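SalCYP truncation (Salinispora tropica, PDB 7ABB) is a truncated cytochrome P450-type protein of mainly helical fold, modelled with a bound heme c. Local coordinates at residues Asp153-Ser167 against Phe177-Tyr189. Numbering follows the deposited sequence.
Sequences DLDHLLAINVAMIRS and FNAETAFPALQEY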
loop_
_atom_site.group_PDB
_atom_site.type_symbol
_atom_site.label_atom_id
_atom_site.label_comp_id
_atom_site.label_asym_id
_atom_site.label_seq_id
_atom_site.Cartn_x
_atom_site.Cartn_y
_atom_site.Cartn_z
ATOM N N ASP A 153 -15.176 -0.242 17.005
ATOM C CA ASP A 153 -14.272 0.902 17.036
ATOM C C ASP A 153 -14.019 1.502 15.657
ATOM O O ASP A 153 -13.187 2.405 15.539
ATOM C CB ASP A 153 -12.921 0.509 17.647
ATOM C CG ASP A 153 -13.039 -0.018 19.066
ATOM O OD1 ASP A 153 -14.006 0.337 19.784
ATOM O OD2 ASP A 153 -12.141 -0.791 19.474
ATOM N N LEU A 154 -14.723 1.035 14.620
ATOM C CA LEU A 154 -14.420 1.471 13.259
ATOM C C LEU A 154 -14.560 2.983 13.105
ATOM O O LEU A 154 -13.702 3.637 12.502
ATOM C CB LEU A 154 -15.326 0.747 12.266
ATOM C CG LEU A 154 -15.009 0.981 10.780
ATOM C CD1 LEU A 154 -15.549 -0.170 9.965
ATOM C CD2 LEU A 154 -15.566 2.298 10.260
ATOM N N ASP A 155 -15.665 3.554 13.590
ATOM C CA ASP A 155 -15.856 4.990 13.422
ATOM C C ASP A 155 -14.733 5.765 14.096
ATOM O O ASP A 155 -14.245 6.761 13.552
ATOM C CB ASP A 155 -17.222 5.414 13.971
ATOM C CG ASP A 155 -18.389 4.898 13.131
ATOM O OD1 ASP A 155 -18.232 4.746 11.904
ATOM O OD2 ASP A 155 -19.472 4.649 13.705
ATOM N N HIS A 156 -14.281 5.300 15.264
ATOM C CA HIS A 156 -13.186 5.968 15.957
ATOM C C HIS A 156 -11.907 5.901 15.132
ATOM O O HIS A 156 -11.235 6.914 14.913
ATOM C CB HIS A 156 -12.981 5.324 17.328
ATOM C CG HIS A 156 -11.954 6.006 18.175
ATOM N ND1 HIS A 156 -10.713 5.458 18.431
ATOM C CD2 HIS A 156 -11.991 7.182 18.847
ATOM C CE1 HIS A 156 -10.032 6.270 19.222
ATOM N NE2 HIS A 156 -10.781 7.325 19.482
ATOM N N LEU A 157 -11.567 4.708 14.648
ATOM C CA LEU A 157 -10.337 4.542 13.894
ATOM C C LEU A 157 -10.428 5.235 12.543
ATOM O O LEU A 157 -9.425 5.768 12.055
ATOM C CB LEU A 157 -10.023 3.056 13.713
ATOM C CG LEU A 157 -9.677 2.277 14.990
ATOM C CD1 LEU A 157 -9.307 0.869 14.596
ATOM C CD2 LEU A 157 -8.570 2.957 15.763
ATOM N N LEU A 158 -11.613 5.252 11.927
ATOM C CA LEU A 158 -11.752 5.971 10.667
ATOM C C LEU A 158 -11.460 7.453 10.860
ATOM O O LEU A 158 -10.812 8.084 10.016
ATOM C CB LEU A 158 -13.159 5.766 10.107
ATOM C CG LEU A 158 -13.417 6.283 8.700
ATOM C CD1 LEU A 158 -12.648 5.495 7.688
ATOM C CD2 LEU A 158 -14.889 6.177 8.387
ATOM N N ALA A 159 -11.921 8.020 11.981
ATOM C CA ALA A 159 -11.670 9.426 12.280
ATOM C C ALA A 159 -10.180 9.701 12.451
ATOM O O ALA A 159 -9.678 10.741 12.011
ATOM C CB ALA A 159 -12.437 9.829 13.541
ATOM N N ILE A 160 -9.457 8.788 13.101
ATOM C CA ILE A 160 -8.010 8.942 13.223
ATOM C C ILE A 160 -7.364 8.936 11.842
ATOM O O ILE A 160 -6.545 9.801 11.510
ATOM C CB ILE A 160 -7.429 7.836 14.120
ATOM C CG1 ILE A 160 -7.949 8.006 15.552
ATOM C CG2 ILE A 160 -5.901 7.869 14.084
ATOM C CD1 ILE A 160 -7.481 6.926 16.525
ATOM N N ASN A 161 -7.730 7.955 11.019
ATOM C CA ASN A 161 -7.127 7.818 9.699
ATOM C C ASN A 161 -7.366 9.065 8.852
ATOM O O ASN A 161 -6.450 9.570 8.197
ATOM C CB ASN A 161 -7.692 6.580 9.012
ATOM C CG ASN A 161 -7.196 6.425 7.598
ATOM O OD1 ASN A 161 -7.647 7.128 6.698
ATOM N ND2 ASN A 161 -6.280 5.500 7.389
ATOM N N VAL A 162 -8.596 9.580 8.862
ATOM C CA VAL A 162 -8.927 10.761 8.060
ATOM C C VAL A 162 -8.149 11.980 8.541
ATOM O O VAL A 162 -7.653 12.776 7.735
ATOM C CB VAL A 162 -10.448 11.004 8.098
ATOM C CG1 VAL A 162 -10.800 12.381 7.532
ATOM C CG2 VAL A 162 -11.167 9.900 7.330
ATOM N N ALA A 163 -8.049 12.168 9.859
ATOM C CA ALA A 163 -7.281 13.292 10.384
ATOM C C ALA A 163 -5.823 13.215 9.948
ATOM O O ALA A 163 -5.187 14.241 9.686
ATOM C CB ALA A 163 -7.382 13.328 11.907
ATOM N N MET A 164 -5.278 12.001 9.855
ATOM C CA MET A 164 -3.895 11.849 9.427
ATOM C C MET A 164 -3.736 12.209 7.956
ATOM O O MET A 164 -2.774 12.882 7.579
ATOM C CB MET A 164 -3.421 10.423 9.690
ATOM C CG MET A 164 -3.290 10.115 11.169
ATOM S SD MET A 164 -2.512 8.521 11.501
ATOM C CE MET A 164 -2.234 8.657 13.251
ATOM N N ILE A 165 -4.667 11.772 7.109
ATOM C CA ILE A 165 -4.615 12.152 5.698
ATOM C C ILE A 165 -4.693 13.668 5.561
ATOM O O ILE A 165 -3.917 14.284 4.819
ATOM C CB ILE A 165 -5.736 11.462 4.906
ATOM C CG1 ILE A 165 -5.507 9.954 4.848
ATOM C CG2 ILE A 165 -5.802 12.028 3.474
ATOM C CD1 ILE A 165 -6.714 9.177 4.381
ATOM N N ARG A 166 -5.633 14.291 6.273
ATOM C CA ARG A 166 -5.888 15.725 6.158
ATOM C C ARG A 166 -4.894 16.581 6.930
ATOM O O ARG A 166 -5.109 17.793 7.040
ATOM C CB ARG A 166 -7.305 16.051 6.635
ATOM C CG ARG A 166 -8.403 15.463 5.763
ATOM C CD ARG A 166 -9.722 16.197 5.936
ATOM N NE ARG A 166 -10.505 16.188 4.703
ATOM C CZ ARG A 166 -10.335 17.045 3.698
ATOM N NH1 ARG A 166 -11.101 16.961 2.615
ATOM N NH2 ARG A 166 -9.401 17.987 3.768
ATOM N N SER A 167 -3.829 15.995 7.466
ATOM C CA SER A 167 -2.814 16.758 8.181
ATOM C C SER A 167 -2.393 17.996 7.392
ATOM O O SER A 167 -2.794 19.115 7.714
ATOM C CB SER A 167 -1.595 15.884 8.461
ATOM O OG SER A 167 -1.910 14.870 9.395
ATOM N N PHE A 177 -10.571 14.584 15.302
ATOM C CA PHE A 177 -9.133 14.681 15.522
ATOM C C PHE A 177 -8.503 15.614 14.490
ATOM O O PHE A 177 -9.160 16.026 13.532
ATOM C CB PHE A 177 -8.482 13.294 15.453
ATOM C CG PHE A 177 -9.066 12.304 16.420
ATOM C CD1 PHE A 177 -8.683 12.309 17.753
ATOM C CD2 PHE A 177 -9.998 11.368 15.998
ATOM C CE1 PHE A 177 -9.223 11.399 18.653
ATOM C CE2 PHE A 177 -10.541 10.453 16.893
ATOM C CZ PHE A 177 -10.150 10.472 18.224
ATOM N N ASN A 178 -7.229 15.941 14.692
ATOM C CA ASN A 178 -6.504 16.828 13.789
ATOM C C ASN A 178 -5.034 16.415 13.788
ATOM O O ASN A 178 -4.658 15.394 14.374
ATOM C CB ASN A 178 -6.704 18.295 14.195
ATOM C CG ASN A 178 -6.168 18.601 15.584
ATOM O OD1 ASN A 178 -5.361 17.852 16.137
ATOM N ND2 ASN A 178 -6.615 19.716 16.153
ATOM N N ALA A 179 -4.197 17.226 13.133
ATOM C CA ALA A 179 -2.785 16.885 12.980
ATOM C C ALA A 179 -2.103 16.653 14.321
ATOM O O ALA A 179 -1.178 15.836 14.412
ATOM C CB ALA A 179 -2.059 17.993 12.213
ATOM N N GLU A 180 -2.539 17.355 15.369
ATOM C CA GLU A 180 -1.858 17.270 16.656
ATOM C C GLU A 180 -2.272 16.029 17.443
ATOM O O GLU A 180 -1.422 15.371 18.050
ATOM C CB GLU A 180 -2.133 18.533 17.477
ATOM C CG GLU A 180 -1.060 19.624 17.358
ATOM C CD GLU A 180 -1.272 20.557 16.171
ATOM O OE1 GLU A 180 -2.399 21.077 16.011
ATOM O OE2 GLU A 180 -0.310 20.775 15.400
ATOM N N THR A 181 -3.562 15.689 17.440
ATOM C CA THR A 181 -4.089 14.641 18.308
ATOM C C THR A 181 -4.357 13.319 17.598
ATOM O O THR A 181 -4.717 12.345 18.269
ATOM C CB THR A 181 -5.395 15.100 18.968
ATOM O OG1 THR A 181 -5.809 14.126 19.934
ATOM C CG2 THR A 181 -6.496 15.270 17.923
ATOM N N ALA A 182 -4.216 13.257 16.273
ATOM C CA ALA A 182 -4.494 12.017 15.556
ATOM C C ALA A 182 -3.560 10.894 16.007
ATOM O O ALA A 182 -4.010 9.860 16.511
ATOM C CB ALA A 182 -4.377 12.253 14.050
ATOM N N PHE A 183 -2.249 11.075 15.831
ATOM C CA PHE A 183 -1.320 10.012 16.206
ATOM C C PHE A 183 -1.376 9.681 17.694
ATOM O O PHE A 183 -1.398 8.483 18.027
ATOM C CB PHE A 183 0.109 10.375 15.776
ATOM C CG PHE A 183 1.093 9.252 15.950
ATOM C CD1 PHE A 183 1.007 8.112 15.166
ATOM C CD2 PHE A 183 2.095 9.327 16.899
ATOM C CE1 PHE A 183 1.902 7.072 15.333
ATOM C CE2 PHE A 183 2.994 8.291 17.066
ATOM C CZ PHE A 183 2.899 7.164 16.284
ATOM N N PRO A 184 -1.403 10.645 18.620
ATOM C CA PRO A 184 -1.612 10.286 20.036
ATOM C C PRO A 184 -2.845 9.432 20.270
ATOM O O PRO A 184 -2.817 8.524 21.111
ATOM C CB PRO A 184 -1.727 11.652 20.721
ATOM C CG PRO A 184 -0.950 12.570 19.859
ATOM C CD PRO A 184 -1.114 12.079 18.451
ATOM N N ALA A 185 -3.936 9.706 19.550
ATOM C CA ALA A 185 -5.138 8.891 19.697
ATOM C C ALA A 185 -4.876 7.462 19.246
ATOM O O ALA A 185 -5.340 6.504 19.875
ATOM C CB ALA A 185 -6.290 9.506 18.896
ATOM N N LEU A 186 -4.143 7.296 18.148
ATOM C CA LEU A 186 -3.779 5.956 17.710
ATOM C C LEU A 186 -2.928 5.256 18.764
ATOM O O LEU A 186 -3.126 4.070 19.044
ATOM C CB LEU A 186 -3.029 6.026 16.381
ATOM C CG LEU A 186 -2.516 4.692 15.849
ATOM C CD1 LEU A 186 -3.661 3.738 15.611
ATOM C CD2 LEU A 186 -1.725 4.905 14.563
ATOM N N GLN A 187 -1.979 5.979 19.363
ATOM C CA GLN A 187 -1.111 5.366 20.365
ATOM C C GLN A 187 -1.903 4.925 21.585
ATOM O O GLN A 187 -1.668 3.838 22.123
ATOM C CB GLN A 187 -0.010 6.340 20.770
ATOM C CG GLN A 187 0.955 6.637 19.655
ATOM C CD GLN A 187 2.086 7.530 20.108
ATOM O OE1 GLN A 187 1.867 8.663 20.533
ATOM N NE2 GLN A 187 3.305 7.021 20.027
ATOM N N GLU A 188 -2.846 5.756 22.039
ATOM C CA GLU A 188 -3.693 5.364 23.162
ATOM C C GLU A 188 -4.548 4.161 22.791
ATOM O O GLU A 188 -4.735 3.245 23.600
ATOM C CB GLU A 188 -4.579 6.535 23.593
ATOM C CG GLU A 188 -4.039 7.332 24.761
ATOM C CD GLU A 188 -4.126 6.578 26.082
ATOM O OE1 GLU A 188 -4.990 5.685 26.212
ATOM O OE2 GLU A 188 -3.325 6.881 26.991
ATOM N N TYR A 189 -5.067 4.143 21.563
ATOM C CA TYR A 189 -5.902 3.028 21.129
ATOM C C TYR A 189 -5.144 1.705 21.190
ATOM O O TYR A 189 -5.644 0.719 21.737
ATOM C CB TYR A 189 -6.436 3.278 19.720
ATOM C CG TYR A 189 -7.337 2.160 19.272
ATOM C CD1 TYR A 189 -8.676 2.142 19.629
ATOM C CD2 TYR A 189 -6.845 1.103 18.527
ATOM C CE1 TYR A 189 -9.500 1.118 19.233
ATOM C CE2 TYR A 189 -7.676 0.075 18.114
ATOM C CZ TYR A 189 -8.999 0.086 18.488
ATOM O OH TYR A 189 -9.816 -0.939 18.089
#
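F177 meets H156, A159 and I160 where two successive helices of this cytochrome P450-type fold pack together. Helix 154-165 and the 182-189 part of helix 182-199 run roughly antiparallel, at 147°, with their axes 9.2 Å apart. The contact is partly buried; the side chain of L157 lies about 12 Å from the bound heme c. The F177 ring points its edge at the face of the H156 imidazole in an offset edge-to-face pair, with planes at 82°. H156 CG lies anti to the backbone N (chi1 -175°), which carries the imidazole toward the second segment, between F177 and Y189. I160 CG1 lies over one face of the F177 ring, toward its rim, in a CH-pi contact, while A159 CB touches the edge. N178 OD1 accepts from E180 N, closing an Asx turn, and from T181 N, three residues on, as an Asx motif that leads into helix 182-199. The T181 bond lies nearly along the C=O axis; the E180 donor sits above the carbonyl plane. A182 is small enough for close approach: its CB is 3.8 Å from A163 CB and 3.7 Å from M164 CG. M164 then extends to F183, where its CE comes in the plane of the ring, at the edge, 3.8 Å from CD1. L234 of helix 222-235 also touches M164. I160 uses both branches here: CD1 reaches A185 CB at 3.7 Å, and CG2 faces L186 CB. The M164 methyl lies near L186 CD2. Y189 closes the contact at the start of helix 154-165. L157 CD2 sits squarely over the centre of the Y189 ring, and W149 adds an edge-to-face pair. The carboxylate of D153 stands at right angles to this ring. Y189 OH donates to D153 OD2 at 2.7 Å, on the anti lone pair of that oxygen.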